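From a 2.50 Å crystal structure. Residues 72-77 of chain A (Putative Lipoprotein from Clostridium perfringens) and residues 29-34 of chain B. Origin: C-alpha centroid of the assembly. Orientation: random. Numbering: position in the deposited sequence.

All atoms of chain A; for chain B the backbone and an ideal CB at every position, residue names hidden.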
ATOM      1  N   SER A  72      -1.329  -7.723  27.676  1.00 96.06           N
ATOM      2  CA  SER A  72      -0.658  -8.798  28.395  1.00 95.37           C
ATOM      3  C   SER A  72       0.306  -9.630  27.555  1.00 87.63           C
ATOM      4  O   SER A  72       0.918 -10.562  28.062  1.00 90.18           O
ATOM      5  CB  SER A  72      -1.732  -9.729  28.926  1.00109.84           C
ATOM      6  OG  SER A  72      -2.517 -10.249  27.866  1.00114.52           O
ATOM      7  N   LEU A  73       0.450  -9.293  26.279  1.00 83.01           N
ATOM      8  CA  LEU A  73       1.310 -10.055  25.384  1.00 72.28           C
ATOM      9  C   LEU A  73       2.788  -9.752  25.588  1.00 68.06           C
ATOM     10  O   LEU A  73       3.149  -8.684  26.088  1.00 67.66           O
ATOM     11  CB  LEU A  73       0.895  -9.777  23.943  1.00 71.22           C
ATOM     12  CG  LEU A  73      -0.597  -9.987  23.657  1.00 72.57           C
ATOM     13  CD1 LEU A  73      -0.938  -9.661  22.211  1.00 72.30           C
ATOM     14  CD2 LEU A  73      -1.036 -11.403  23.998  1.00 77.33           C
ATOM     15  N   ALA A  74       3.637 -10.708  25.210  1.00 62.54           N
ATOM     16  CA  ALA A  74       5.085 -10.575  25.331  1.00 61.80           C
ATOM     17  C   ALA A  74       5.738 -10.436  23.957  1.00 63.32           C
ATOM     18  O   ALA A  74       5.191 -10.910  22.954  1.00 60.87           O
ATOM     19  CB  ALA A  74       5.662 -11.776  26.051  1.00 64.41           C
ATOM     20  N   PRO A  75       6.908  -9.772  23.899  1.00 66.41           N
ATOM     21  CA  PRO A  75       7.600  -9.610  22.614  1.00 66.45           C
ATOM     22  C   PRO A  75       8.146 -10.933  22.054  1.00 67.66           C
ATOM     23  O   PRO A  75       8.350 -11.899  22.810  1.00 71.72           O
ATOM     24  CB  PRO A  75       8.761  -8.662  22.951  1.00 66.43           C
ATOM     25  CG  PRO A  75       8.946  -8.783  24.427  1.00 70.61           C
ATOM     26  CD  PRO A  75       7.577  -9.023  24.977  1.00 67.33           C
ATOM     27  N   ILE A  76       8.350 -10.956  20.739  1.00 60.29           N
ATOM     28  CA  ILE A  76       8.881 -12.125  20.023  1.00 60.29           C
ATOM     29  C   ILE A  76      10.310 -11.925  19.502  1.00 58.27           C
ATOM     30  O   ILE A  76      10.960 -12.894  19.115  1.00 59.93           O
ATOM     31  CB  ILE A  76       7.954 -12.578  18.868  1.00 56.92           C
ATOM     32  CG1 ILE A  76       7.751 -11.470  17.830  1.00 55.65           C
ATOM     33  CG2 ILE A  76       6.614 -13.023  19.437  1.00 59.25           C
ATOM     34  CD1 ILE A  76       6.954 -11.919  16.628  1.00 57.33           C
ATOM     35  N   LEU A  77      10.777 -10.679  19.487  1.00 57.60           N
ATOM     36  CA  LEU A  77      12.135 -10.335  19.056  1.00 61.56           C
ATOM     37  C   LEU A  77      12.684  -9.283  20.008  1.00 61.17           C
ATOM     38  O   LEU A  77      11.907  -8.517  20.573  1.00 59.31           O
ATOM     39  CB  LEU A  77      12.146  -9.755  17.633  1.00 63.95           C
ATOM     40  CG  LEU A  77      11.815 -10.664  16.447  1.00 63.53           C
ATOM     41  CD1 LEU A  77      11.649  -9.852  15.174  1.00 61.37           C
ATOM     42  CD2 LEU A  77      12.883 -11.738  16.276  1.00 65.08           C
TER
ATOM     43  N   UNK B  29      -1.102  -8.364  14.302  1.00 49.14           N
ATOM     44  CA  UNK B  29       0.273  -8.610  14.666  1.00 50.22           C
ATOM     45  C   UNK B  29       0.180  -9.736  15.670  1.00 52.37           C
ATOM     46  O   UNK B  29      -0.610  -9.654  16.616  1.00 52.84           O
ATOM     47  CB  UNK B  29       0.978  -7.371  15.221  1.00 50.22           C
ATOM     48  N   UNK B  30       0.960 -10.788  15.453  1.00 54.07           N
ATOM     49  CA  UNK B  30       0.958 -11.936  16.341  1.00 55.32           C
ATOM     50  C   UNK B  30       2.147 -11.909  17.261  1.00 55.23           C
ATOM     51  O   UNK B  30       3.282 -12.024  16.812  1.00 57.43           O
ATOM     52  CB  UNK B  30       0.943 -13.240  15.540  1.00 55.32           C
ATOM     53  N   UNK B  31       1.873 -11.735  18.549  1.00 57.03           N
ATOM     54  CA  UNK B  31       2.905 -11.711  19.580  1.00 58.88           C
ATOM     55  C   UNK B  31       2.832 -12.964  20.440  1.00 60.00           C
ATOM     56  O   UNK B  31       1.974 -13.824  20.231  1.00 63.33           O
ATOM     57  CB  UNK B  31       2.766 -10.461  20.452  1.00 58.88           C
ATOM     58  N   UNK B  32       3.748 -13.068  21.394  1.00 63.72           N
ATOM     59  CA  UNK B  32       3.810 -14.226  22.279  1.00 69.58           C
ATOM     60  C   UNK B  32       2.742 -14.143  23.381  1.00 70.99           C
ATOM     61  O   UNK B  32       2.771 -13.239  24.224  1.00 71.03           O
ATOM     62  CB  UNK B  32       5.203 -14.338  22.901  1.00 69.58           C
ATOM     63  N   UNK B  33       1.800 -15.082  23.356  1.00 73.23           N
ATOM     64  CA  UNK B  33       0.725 -15.159  24.362  1.00 78.91           C
ATOM     65  C   UNK B  33       0.834 -16.421  25.216  1.00 79.98           C
ATOM     66  O   UNK B  33      -0.170 -16.901  25.748  1.00 75.46           O
ATOM     67  CB  UNK B  33      -0.643 -15.119  23.678  1.00 78.91           C
ATOM     68  N   UNK B  34       2.058 -16.937  25.367  1.00 80.92           N
ATOM     69  CA  UNK B  34       2.312 -18.171  26.122  1.00 83.85           C
ATOM     70  C   UNK B  34       2.236 -18.053  27.661  1.00 87.47           C
ATOM     71  O   UNK B  34       2.705 -17.091  28.304  1.00 88.98           O
ATOM     72  CB  UNK B  34       3.700 -18.691  25.744  1.00 83.85           C
TER

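The two segments meet at a single antiparallel bridge, in which the backbone of A74(A) pairs with that of position 32 in chain B. The touching parts run 118° apart end to end, and the positions of chain B differ sharply in what they can reach.

At position 29 the backbone is extended (-111/129) and nothing of chain A lies within 5.5 Å of the ideal CB. The visible atoms therefore set no preference, although such angles suit most residues of a strand. The deposited residue is L29(B), whose side chain makes no contact with the chain A stretch.

Position 30 continues the extended course, with CA-to-CB directed away from chain A and again no neighbour within 5.5 Å. Polar, aromatic or aliphatic groups would all be compatible. It is Y30(B), whose ring remains distant; its contribution is through the backbone, where the O of Y30(B) lies 3.7 Å from CD1 of I76(A).

Position 31 points toward chain A. Its ideal CB lies 3.5 Å from O of A74(A), 4.0 Å from CB of L73(A) and 4.7 Å from CG2 of I76(A). Two aliphatic side chains near one carbonyl favour an apolar group, and leucine, methionine or an aromatic residue could each exploit them. The residue is F31(B), with chi1 in the m well. Its CB packs 4.0 Å from CB of L73(A), an apolar contact, while the ring approaches O of A74(A) and CD1 of L73(A) obliquely. F31(B) gives up 73 Å² to the other stretch.

Position 32 also points toward chain A, and its backbone is already engaged: its N donates to O of A74(A) at 3.0 Å, and its O accepts from N of A74(A) at 2.9 Å. The second bond is nearly straight (172°), the first more bent (143°). The ideal CB is 3.4 Å from O of A74(A) and 4.0 Å from both CG2 of I76(A) and O of P75(A). A small or slender side chain, such as alanine, serine, asparagine or aspartate, would suit; chain A presents no positive charge to demand an acid. The deposited D32(B) takes the t rotamer. Its CB rests 3.9 Å from CG2 of I76(A) and 4.1 Å from CB of A74(A), whereas OD1 serves its own chain, accepting from the backbone N of position 34 at 3.1 Å, and OD2 is hydrogen-bonded elsewhere in the structure.

At position 33 the ideal CB would point sideways, 3.8 Å from CD2 of L73(A). The angles (-114/27) do not require glycine, and a small residue such as alanine or serine would also be plausible. G33(B) is found, leaving its CA 4.2 Å from CD2 of L73(A).

Position 34 has no chain A atom within 5.5 Å of its ideal CB, so chain A leaves the choice free. A polar residue able to donate to the aspartate would be useful, and T34(B) does so: its OG1 donates to OD1 of D32(B) at 2.9 Å.

Chain B (29-34) LYFDGT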
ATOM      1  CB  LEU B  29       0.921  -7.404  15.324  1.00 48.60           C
ATOM      2  CG  LEU B  29       1.111  -6.182  14.454  1.00 47.82           C
ATOM      3  CD1 LEU B  29       1.657  -5.064  15.324  1.00 47.66           C
ATOM      4  CD2 LEU B  29       2.048  -6.471  13.281  1.00 46.73           C
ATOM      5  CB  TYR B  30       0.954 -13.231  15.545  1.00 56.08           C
ATOM      6  CG  TYR B  30      -0.315 -13.448  14.780  1.00 58.06           C
ATOM      7  CD1 TYR B  30      -0.477 -12.919  13.524  1.00 59.26           C
ATOM      8  CD2 TYR B  30      -1.365 -14.199  15.323  1.00 63.36           C
ATOM      9  CE1 TYR B  30      -1.640 -13.114  12.810  1.00 64.57           C
ATOM     10  CE2 TYR B  30      -2.535 -14.411  14.612  1.00 63.44           C
ATOM     11  CZ  TYR B  30      -2.665 -13.864  13.351  1.00 65.19           C
ATOM     12  OH  TYR B  30      -3.812 -14.037  12.622  1.00 66.39           O
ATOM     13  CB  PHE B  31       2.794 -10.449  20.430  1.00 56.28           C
ATOM     14  CG  PHE B  31       3.122  -9.204  19.679  1.00 58.28           C
ATOM     15  CD1 PHE B  31       4.450  -8.859  19.441  1.00 58.71           C
ATOM     16  CD2 PHE B  31       2.122  -8.356  19.223  1.00 57.25           C
ATOM     17  CE1 PHE B  31       4.764  -7.707  18.744  1.00 57.70           C
ATOM     18  CE2 PHE B  31       2.434  -7.199  18.536  1.00 55.76           C
ATOM     19  CZ  PHE B  31       3.753  -6.873  18.298  1.00 56.78           C
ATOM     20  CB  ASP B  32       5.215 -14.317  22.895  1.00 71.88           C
ATOM     21  CG  ASP B  32       5.435 -15.581  23.702  1.00 73.44           C
ATOM     22  OD1 ASP B  32       4.579 -16.485  23.680  1.00 80.21           O
ATOM     23  OD2 ASP B  32       6.491 -15.684  24.356  1.00 79.15           O
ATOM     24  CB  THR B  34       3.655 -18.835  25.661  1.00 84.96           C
ATOM     25  OG1 THR B  34       3.601 -19.158  24.258  1.00 80.57           O
ATOM     26  CG2 THR B  34       3.940 -20.113  26.440  1.00 85.73           C
TER
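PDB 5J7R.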